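Local coordinates for leucine-rich repeat protein (Bacteroides thetaiotaomicron, PDB 4ECN) that is of unknown function but, as an extracellular leucine-rich repeat protein, probably binds other proteins, at residues Asp395-Leu400 with Glu413-Lys418; Gly647-Ser652 with Ser676-Ser681; Phe135-Glu140 with Ala203-Ala208. All blocks are in the same frame, centred on the assembly; numbering follows the deposited sequence.

Interaction 1: Asp395-Leu400 with Glu413-Lys418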
loop_
_atom_site.group_PDB
_atom_site.type_symbol
_atom_site.label_atom_id
_atom_site.label_comp_id
_atom_site.label_asym_id
_atom_site.label_seq_id
_atom_site.Cartn_x
_atom_site.Cartn_y
_atom_site.Cartn_z
ATOM N N ASP A 395 -15.914 11.628 -7.533
ATOM C CA ASP A 395 -16.828 12.767 -7.675
ATOM C C ASP A 395 -17.873 12.428 -8.782
ATOM O O ASP A 395 -17.501 12.181 -9.943
ATOM C CB ASP A 395 -15.993 14.025 -8.002
ATOM C CG ASP A 395 -16.692 15.366 -7.920
ATOM O OD1 ASP A 395 -17.868 15.452 -8.347
ATOM O OD2 ASP A 395 -16.031 16.359 -7.500
ATOM N N GLN A 396 -19.171 12.326 -8.384
ATOM C CA GLN A 396 -20.284 11.935 -9.270
ATOM C C GLN A 396 -20.470 12.885 -10.442
ATOM O O GLN A 396 -21.036 12.474 -11.462
ATOM C CB GLN A 396 -21.612 11.826 -8.513
ATOM C CG GLN A 396 -21.696 10.573 -7.663
ATOM C CD GLN A 396 -21.346 9.326 -8.427
ATOM O OE1 GLN A 396 -21.980 8.957 -9.422
ATOM N NE2 GLN A 396 -20.323 8.656 -7.966
ATOM N N ARG A 397 -19.927 14.117 -10.336
ATOM C CA ARG A 397 -19.973 15.103 -11.421
ATOM C C ARG A 397 -19.000 14.723 -12.580
ATOM O O ARG A 397 -19.089 15.344 -13.626
ATOM C CB ARG A 397 -19.688 16.511 -10.909
ATOM C CG ARG A 397 -20.771 16.993 -9.929
ATOM C CD ARG A 397 -20.398 18.292 -9.251
ATOM N NE ARG A 397 -19.114 18.194 -8.552
ATOM C CZ ARG A 397 -18.470 19.222 -8.013
ATOM N NH1 ARG A 397 -18.991 20.444 -8.064
ATOM N NH2 ARG A 397 -17.292 19.041 -7.432
ATOM N N LEU A 398 -18.183 13.645 -12.444
ATOM C CA LEU A 398 -17.306 13.127 -13.510
ATOM C C LEU A 398 -18.119 12.297 -14.534
ATOM O O LEU A 398 -17.545 11.800 -15.508
ATOM C CB LEU A 398 -16.151 12.259 -12.936
ATOM C CG LEU A 398 -15.103 12.928 -12.038
ATOM C CD1 LEU A 398 -14.360 11.905 -11.233
ATOM C CD2 LEU A 398 -14.153 13.783 -12.837
ATOM N N ASN A 399 -19.445 12.115 -14.277
ATOM C CA ASN A 399 -20.409 11.415 -15.138
ATOM C C ASN A 399 -21.144 12.438 -16.049
ATOM O O ASN A 399 -21.915 12.055 -16.942
ATOM C CB ASN A 399 -21.404 10.600 -14.292
ATOM C CG ASN A 399 -20.793 9.534 -13.384
ATOM O OD1 ASN A 399 -21.273 9.308 -12.278
ATOM N ND2 ASN A 399 -19.737 8.837 -13.808
ATOM N N LEU A 400 -20.891 13.746 -15.814
ATOM C CA LEU A 400 -21.421 14.831 -16.627
ATOM C C LEU A 400 -20.569 14.986 -17.842
ATOM O O LEU A 400 -19.420 14.526 -17.850
ATOM C CB LEU A 400 -21.456 16.145 -15.833
ATOM C CG LEU A 400 -22.392 16.247 -14.620
ATOM C CD1 LEU A 400 -22.026 17.434 -13.771
ATOM C CD2 LEU A 400 -23.823 16.412 -15.050
ATOM N N GLU A 413 -19.100 29.758 -7.365
ATOM C CA GLU A 413 -20.227 29.471 -6.461
ATOM C C GLU A 413 -20.382 27.949 -6.195
ATOM O O GLU A 413 -21.221 27.566 -5.377
ATOM C CB GLU A 413 -21.558 30.015 -7.022
ATOM C CG GLU A 413 -21.664 31.521 -7.204
ATOM C CD GLU A 413 -23.018 31.962 -7.740
ATOM O OE1 GLU A 413 -23.356 31.614 -8.898
ATOM O OE2 GLU A 413 -23.743 32.659 -6.994
HETATM N N MSE A 414 -19.618 27.090 -6.917
HETATM C CA MSE A 414 -19.655 25.627 -6.794
HETATM C C MSE A 414 -18.235 25.082 -6.610
HETATM O O MSE A 414 -17.290 25.653 -7.160
HETATM C CB MSE A 414 -20.332 24.993 -8.022
HETATM C CG MSE A 414 -21.826 25.338 -8.164
HETATM SE SE MSE A 414 -22.568 25.023 -9.994
HETATM C CE MSE A 414 -24.402 25.802 -9.810
ATOM N N LYS A 415 -18.078 23.993 -5.822
ATOM C CA LYS A 415 -16.762 23.399 -5.559
ATOM C C LYS A 415 -16.203 22.735 -6.839
ATOM O O LYS A 415 -16.987 22.175 -7.613
ATOM C CB LYS A 415 -16.797 22.391 -4.391
ATOM C CG LYS A 415 -17.610 21.119 -4.613
ATOM C CD LYS A 415 -17.178 20.013 -3.644
ATOM C CE LYS A 415 -17.747 18.660 -4.020
ATOM N NZ LYS A 415 -17.139 17.557 -3.233
ATOM N N PRO A 416 -14.872 22.810 -7.102
ATOM C CA PRO A 416 -14.332 22.217 -8.343
ATOM C C PRO A 416 -14.471 20.698 -8.382
ATOM O O PRO A 416 -14.533 20.041 -7.331
ATOM C CB PRO A 416 -12.852 22.618 -8.323
ATOM C CG PRO A 416 -12.548 22.889 -6.908
ATOM C CD PRO A 416 -13.806 23.459 -6.315
ATOM N N ILE A 417 -14.516 20.141 -9.602
ATOM C CA ILE A 417 -14.679 18.705 -9.790
ATOM C C ILE A 417 -13.288 18.059 -9.672
ATOM O O ILE A 417 -12.348 18.442 -10.380
ATOM C CB ILE A 417 -15.414 18.378 -11.114
ATOM C CG1 ILE A 417 -16.759 19.138 -11.167
ATOM C CG2 ILE A 417 -15.631 16.869 -11.237
ATOM C CD1 ILE A 417 -17.460 19.149 -12.409
ATOM N N LYS A 418 -13.182 17.108 -8.718
ATOM C CA LYS A 418 -11.988 16.348 -8.347
ATOM C C LYS A 418 -11.709 15.225 -9.345
ATOM O O LYS A 418 -12.452 14.236 -9.332
ATOM C CB LYS A 418 -12.179 15.743 -6.935
ATOM C CG LYS A 418 -12.424 16.740 -5.809
ATOM C CD LYS A 418 -13.417 16.177 -4.778
ATOM C CE LYS A 418 -13.695 17.123 -3.621
ATOM N NZ LYS A 418 -14.232 18.450 -4.053
HETATM O O HOH W 1 -13.009 11.613 -7.633
#

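Interaction 2: Gly647-Ser652 with Ser676-Ser681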
loop_
_atom_site.group_PDB
_atom_site.type_symbol
_atom_site.label_atom_id
_atom_site.label_comp_id
_atom_site.label_asym_id
_atom_site.label_seq_id
_atom_site.Cartn_x
_atom_site.Cartn_y
_atom_site.Cartn_z
ATOM N N GLY A 647 -24.404 13.377 -0.176
ATOM C CA GLY A 647 -23.740 13.981 -1.324
ATOM C C GLY A 647 -24.264 13.462 -2.653
ATOM O O GLY A 647 -24.497 14.255 -3.579
ATOM N N SER A 648 -24.482 12.122 -2.756
ATOM C CA SER A 648 -24.936 11.526 -4.004
ATOM C C SER A 648 -25.358 10.024 -3.924
ATOM O O SER A 648 -24.940 9.282 -3.027
ATOM C CB SER A 648 -23.806 11.613 -5.027
ATOM O OG SER A 648 -22.608 11.015 -4.550
ATOM N N VAL A 649 -26.138 9.584 -4.930
ATOM C CA VAL A 649 -26.472 8.185 -5.148
ATOM C C VAL A 649 -26.083 7.888 -6.571
ATOM O O VAL A 649 -26.399 8.698 -7.456
ATOM C CB VAL A 649 -27.926 7.774 -4.832
ATOM C CG1 VAL A 649 -28.168 7.740 -3.341
ATOM C CG2 VAL A 649 -28.945 8.665 -5.537
ATOM N N ASP A 650 -25.348 6.787 -6.806
ATOM C CA ASP A 650 -24.933 6.409 -8.162
ATOM C C ASP A 650 -25.661 5.131 -8.613
ATOM O O ASP A 650 -25.416 4.020 -8.103
ATOM C CB ASP A 650 -23.407 6.229 -8.262
ATOM C CG ASP A 650 -22.861 5.830 -9.634
ATOM O OD1 ASP A 650 -23.570 6.066 -10.664
ATOM O OD2 ASP A 650 -21.708 5.332 -9.690
ATOM N N PHE A 651 -26.551 5.304 -9.593
ATOM C CA PHE A 651 -27.321 4.211 -10.175
ATOM C C PHE A 651 -27.033 4.077 -11.662
ATOM O O PHE A 651 -27.848 3.530 -12.400
ATOM C CB PHE A 651 -28.821 4.440 -9.945
ATOM C CG PHE A 651 -29.286 4.348 -8.516
ATOM C CD1 PHE A 651 -29.425 3.114 -7.895
ATOM C CD2 PHE A 651 -29.700 5.479 -7.835
ATOM C CE1 PHE A 651 -29.903 3.021 -6.596
ATOM C CE2 PHE A 651 -30.186 5.389 -6.532
ATOM C CZ PHE A 651 -30.269 4.163 -5.912
ATOM N N SER A 652 -25.879 4.571 -12.106
ATOM C CA SER A 652 -25.490 4.488 -13.510
ATOM C C SER A 652 -25.274 3.028 -13.923
ATOM O O SER A 652 -24.985 2.190 -13.074
ATOM C CB SER A 652 -24.229 5.312 -13.783
ATOM O OG SER A 652 -23.106 4.870 -13.035
ATOM N N SER A 676 -27.860 15.458 -3.039
ATOM C CA SER A 676 -27.626 16.594 -3.927
ATOM C C SER A 676 -27.457 16.146 -5.371
ATOM O O SER A 676 -27.955 16.823 -6.253
ATOM C CB SER A 676 -26.395 17.371 -3.480
ATOM O OG SER A 676 -26.502 17.755 -2.117
ATOM N N THR A 677 -26.774 15.004 -5.616
ATOM C CA THR A 677 -26.545 14.476 -6.962
ATOM C C THR A 677 -27.165 13.071 -7.089
ATOM O O THR A 677 -26.996 12.209 -6.219
ATOM C CB THR A 677 -25.047 14.468 -7.316
ATOM O OG1 THR A 677 -24.522 15.801 -7.239
ATOM C CG2 THR A 677 -24.779 13.918 -8.704
ATOM N N VAL A 678 -27.910 12.865 -8.192
ATOM C CA VAL A 678 -28.571 11.598 -8.510
ATOM C C VAL A 678 -28.101 11.198 -9.891
ATOM O O VAL A 678 -28.308 11.962 -10.835
ATOM C CB VAL A 678 -30.113 11.663 -8.387
ATOM C CG1 VAL A 678 -30.756 10.364 -8.855
ATOM C CG2 VAL A 678 -30.529 11.982 -6.956
ATOM N N THR A 679 -27.383 10.049 -9.991
ATOM C CA THR A 679 -26.855 9.584 -11.267
ATOM C C THR A 679 -27.700 8.442 -11.752
ATOM O O THR A 679 -27.776 7.402 -11.095
ATOM C CB THR A 679 -25.384 9.195 -11.178
ATOM O OG1 THR A 679 -24.649 10.173 -10.433
ATOM C CG2 THR A 679 -24.768 8.930 -12.557
ATOM N N LEU A 680 -28.350 8.647 -12.895
ATOM C CA LEU A 680 -29.227 7.666 -13.505
ATOM C C LEU A 680 -28.887 7.488 -14.973
ATOM O O LEU A 680 -29.728 7.047 -15.749
ATOM C CB LEU A 680 -30.690 8.099 -13.329
ATOM C CG LEU A 680 -31.286 8.001 -11.918
ATOM C CD1 LEU A 680 -32.545 8.837 -11.799
ATOM C CD2 LEU A 680 -31.515 6.564 -11.516
ATOM N N SER A 681 -27.641 7.797 -15.352
ATOM C CA SER A 681 -27.158 7.659 -16.729
ATOM C C SER A 681 -26.946 6.180 -17.048
ATOM O O SER A 681 -26.715 5.391 -16.122
ATOM C CB SER A 681 -25.888 8.466 -16.950
ATOM O OG SER A 681 -24.888 8.078 -16.031
#

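Interaction 3: Phe135-Glu140 with Ala203-Ala208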
loop_
_atom_site.group_PDB
_atom_site.type_symbol
_atom_site.label_atom_id
_atom_site.label_comp_id
_atom_site.label_asym_id
_atom_site.label_seq_id
_atom_site.Cartn_x
_atom_site.Cartn_y
_atom_site.Cartn_z
ATOM N N PHE A 135 41.896 -11.042 23.335
ATOM C CA PHE A 135 40.994 -10.428 24.302
ATOM C C PHE A 135 41.189 -11.013 25.691
ATOM O O PHE A 135 41.679 -12.138 25.848
ATOM C CB PHE A 135 39.535 -10.604 23.845
ATOM C CG PHE A 135 39.302 -9.919 22.521
ATOM C CD1 PHE A 135 38.977 -8.568 22.469
ATOM C CD2 PHE A 135 39.510 -10.594 21.325
ATOM C CE1 PHE A 135 38.824 -7.921 21.246
ATOM C CE2 PHE A 135 39.349 -9.944 20.102
ATOM C CZ PHE A 135 38.995 -8.622 20.073
ATOM N N LYS A 136 40.830 -10.209 26.693
ATOM C CA LYS A 136 40.870 -10.533 28.102
ATOM C C LYS A 136 39.537 -10.128 28.689
ATOM O O LYS A 136 39.213 -8.927 28.775
ATOM C CB LYS A 136 42.055 -9.838 28.775
ATOM C CG LYS A 136 42.187 -10.037 30.279
ATOM C CD LYS A 136 43.107 -8.943 30.833
ATOM C CE LYS A 136 43.370 -8.994 32.316
ATOM N NZ LYS A 136 44.252 -10.131 32.673
ATOM N N LEU A 137 38.729 -11.152 29.001
ATOM C CA LEU A 137 37.399 -11.030 29.593
ATOM C C LEU A 137 37.552 -10.699 31.077
ATOM O O LEU A 137 38.311 -11.367 31.769
ATOM C CB LEU A 137 36.588 -12.320 29.380
ATOM C CG LEU A 137 35.974 -12.585 28.007
ATOM C CD1 LEU A 137 37.032 -12.910 26.944
ATOM C CD2 LEU A 137 35.017 -13.759 28.087
ATOM N N SER A 138 36.868 -9.652 31.552
ATOM C CA SER A 138 36.990 -9.170 32.923
ATOM C C SER A 138 35.639 -8.821 33.533
ATOM O O SER A 138 34.756 -8.367 32.800
ATOM C CB SER A 138 37.872 -7.924 32.932
ATOM O OG SER A 138 38.969 -8.012 32.032
ATOM N N LYS A 139 35.486 -8.978 34.871
ATOM C CA LYS A 139 34.256 -8.606 35.585
ATOM C C LYS A 139 34.158 -7.081 35.747
ATOM O O LYS A 139 35.078 -6.463 36.278
ATOM C CB LYS A 139 34.170 -9.274 36.965
ATOM C CG LYS A 139 34.008 -10.782 36.974
ATOM C CD LYS A 139 33.702 -11.251 38.401
ATOM C CE LYS A 139 33.524 -12.745 38.530
ATOM N NZ LYS A 139 33.145 -13.144 39.913
ATOM N N GLU A 140 33.050 -6.483 35.280
ATOM C CA GLU A 140 32.745 -5.041 35.350
ATOM C C GLU A 140 31.345 -4.868 35.939
ATOM O O GLU A 140 30.550 -5.815 35.911
ATOM C CB GLU A 140 32.853 -4.377 33.949
ATOM C CG GLU A 140 32.861 -2.849 33.940
ATOM C CD GLU A 140 32.020 -2.169 32.867
ATOM O OE1 GLU A 140 30.774 -2.194 32.994
ATOM O OE2 GLU A 140 32.600 -1.544 31.948
ATOM N N ALA A 203 39.503 -14.514 32.170
ATOM C CA ALA A 203 39.714 -15.500 31.100
ATOM C C ALA A 203 40.146 -14.834 29.775
ATOM O O ALA A 203 39.948 -13.632 29.632
ATOM C CB ALA A 203 38.437 -16.285 30.891
ATOM N N THR A 204 40.724 -15.599 28.807
ATOM C CA THR A 204 41.217 -15.013 27.548
ATOM C C THR A 204 40.884 -15.796 26.255
ATOM O O THR A 204 40.627 -16.999 26.280
ATOM C CB THR A 204 42.752 -14.897 27.586
ATOM O OG1 THR A 204 43.332 -16.173 27.877
ATOM C CG2 THR A 204 43.250 -13.843 28.562
ATOM N N CYS A 205 40.944 -15.075 25.112
ATOM C CA CYS A 205 40.795 -15.584 23.739
ATOM C C CYS A 205 42.190 -15.684 23.146
ATOM O O CYS A 205 42.740 -14.675 22.688
ATOM C CB CYS A 205 39.874 -14.689 22.909
ATOM S SG CYS A 205 38.157 -14.652 23.482
ATOM N N ASP A 206 42.807 -16.878 23.257
ATOM C CA ASP A 206 44.198 -17.121 22.864
ATOM C C ASP A 206 44.403 -17.087 21.327
ATOM O O ASP A 206 45.459 -16.612 20.897
ATOM C CB ASP A 206 44.688 -18.450 23.444
ATOM C CG ASP A 206 44.818 -18.453 24.973
ATOM O OD1 ASP A 206 44.767 -17.345 25.587
ATOM O OD2 ASP A 206 44.996 -19.558 25.555
ATOM N N SER A 207 43.424 -17.538 20.509
ATOM C CA SER A 207 43.569 -17.424 19.056
ATOM C C SER A 207 43.423 -15.933 18.644
ATOM O O SER A 207 42.364 -15.320 18.870
ATOM C CB SER A 207 42.559 -18.305 18.325
ATOM O OG SER A 207 42.756 -19.688 18.573
ATOM N N ALA A 208 44.519 -15.335 18.115
ATOM C CA ALA A 208 44.540 -13.934 17.692
ATOM C C ALA A 208 43.636 -13.709 16.498
ATOM O O ALA A 208 43.406 -14.637 15.717
ATOM C CB ALA A 208 45.952 -13.507 17.346
#

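Interaction 1: Asp395-Leu400 with Glu413-Lys418
Asp395 carries its CG anti to the backbone N (chi1 -168°), and Arg397 bends at chi3 (-56°), which sets NE beside that carboxylate; together the two groups meet Lys415, Ile417 and Lys418. The arginine takes the carboxylate side-on. Arg397 NE lies 3.0 Å from Asp395 OD1 and Arg397 NH2 lies 3.0 Å from Asp395 OD2, each oxygen using its syn lone pair and lying almost in the guanidinium plane. Further round the guanidinium rim, Arg397 NH1 donates to Lys415 O at 2.7 Å. Each carboxylate oxygen also has a second donor. Asp395 OD2 accepts from Lys418 N at 3.2 Å, a nearly straight bond that arrives from above the carboxylate plane, and OD1 accepts from Arg397 N. That last bond closes an Asx turn, which leads into the short 3-10 segment 396-399.

The segments come before and after helix 402-409, in a helical excursion inserted between leucine-rich repeat strands 351-353 and 452-456 that folds onto the parallel sheet of later repeats; Leu400 touches Thr701 and Ile703 there. Ile417 supplies the apolar side. Ile417 CG1 lies over the centre of one guanidinium face, 3.6 Å from Arg397 CZ, and keeps that flat group from tipping in its direction. Ile417 CG2 rests 3.8 Å from Leu398 CD2, the two side chains sliding past each other in opposite directions. Helix 402-409 adds Ile408 against both Arg397 and Ile417. The ammonium groups of Lys415 and Lys418 stand near Asp395 beyond salt-bridge range, and would probably favour its charged form. A water accepts from Asp395 N and donates to Lys418 O, bridging the backbones.

Interaction 2: Gly647-Ser652 with Ser676-Ser681
Thr679 holds two of the four backbone bonds that join these strands: its N donates to Val649 O at 3.0 Å, nearly along the C=O axis, and its O accepts from Phe651 N at 2.9 Å. Nearer the start, Val649 N reaches Thr677 O at 3.0 Å and Thr677 N reaches Gly647 O at 3.1 Å. The strand directions differ by only 4°. Beside this ladder Asp650 OD1 takes both the N and the hydroxyl of Ser652, the OG lying 2.7 Å away; the bond from N closes an Asx turn. Asp650 OD2 is bonded to Tyr394 OH.

These are neighbouring strands of the leucine-rich repeat solenoid, and the asparagine ladder runs on from them: Phe651 O accepts from Asn654 and Asn683, Leu680 O from Asn683 and Asn707. Ser648, Asp650, Thr677 and Thr679 share one face, where a loop brings Gln396 against Ser648 and Asp650; its amide end is the polar partner of Thr679 OG1. Thr679 CG2, anti to its backbone N, comes 3.6 Å from Asp650 OD1. The other face is apolar. Val649 and Val678 lie side by side and point the same way, CG2 to CG2 at 3.9 Å. Past the strand ends Leu680 CD2 packs 3.8 Å from Phe651 CB, while the Phe651 ring meets that of Phe626, just after the neighbouring strand 623-625, their planes nearly parallel.

Interaction 3: Phe135-Glu140 with Ala203-Ala208
The β-sheet of a DUF4458 domain, a family grouped with the transthyretin-like folds, holds this antiparallel pairing of Phe135-Leu137 with Ala203-Cys205. Strand 130-139 lies between strand 202-212 and strand 251-259, which runs parallel to it and bonds Lys136 and Ser138 through the backbone. On the side considered here, Leu137 N donates to Ala203 O at 2.8 Å, the donor nearly in line with the carbonyl. The return bond, Ala203 N to Leu137 O, is weak at 3.4 Å. One step along, Cys205 N reaches Phe135 O at 3.1 Å, coming in from above the carbonyl plane.

Lys136 and Thr204 form the non-hydrogen-bonded pair and share one face. Thr204 sets OG1 between its backbone N and carbonyl carbon (chi1 55°), where it donates to Asp206 OD1 at 2.9 Å. Thr204 CG2, anti to the carbonyl carbon, comes 3.6 Å from Phe135 O and 4.2 Å from Lys136 CB. An alanine at Thr204 would probably leave the Asp206 carboxylate without this donor and freer to turn, and leave a gap beside Lys136 where the methyl had been.

The face of Phe135, Leu137, Ala203 and Cys205 is buried. Phe135 packs on Val160 and Val162 of strand 157-164, Cys205 on Val158 of the same strand, and Phe152 covers Leu137 and Ala203. Cys205 CB lies at the edge of the Phe135 ring, 4.2 Å from Phe135 CB. Cys205 SG, anti to its own carbonyl carbon, touches Leu137 CD1 at 4.0 Å.

Overall arrangement
Interactions 1 and 2 are neighbours, their centres about 12 Å apart: the loop of interaction 1 lies on the polar face of the strands of interaction 2, with Gln396 against Ser648, Asp650 and Thr679. Interaction 3 belongs to another domain, its centre about 75 to 79 Å from the other two, across the centre of the chain. Interaction 1 is a surface contact, where a charged pair within one loop bonds to the backbone of the other. Interactions 2 and 3 are buried strand pairings held by backbone bonds, parallel in the repeat solenoid and antiparallel in the DUF4458 sheet. Both back their ladders with apolar side chains on one face and keep polar ones on the other.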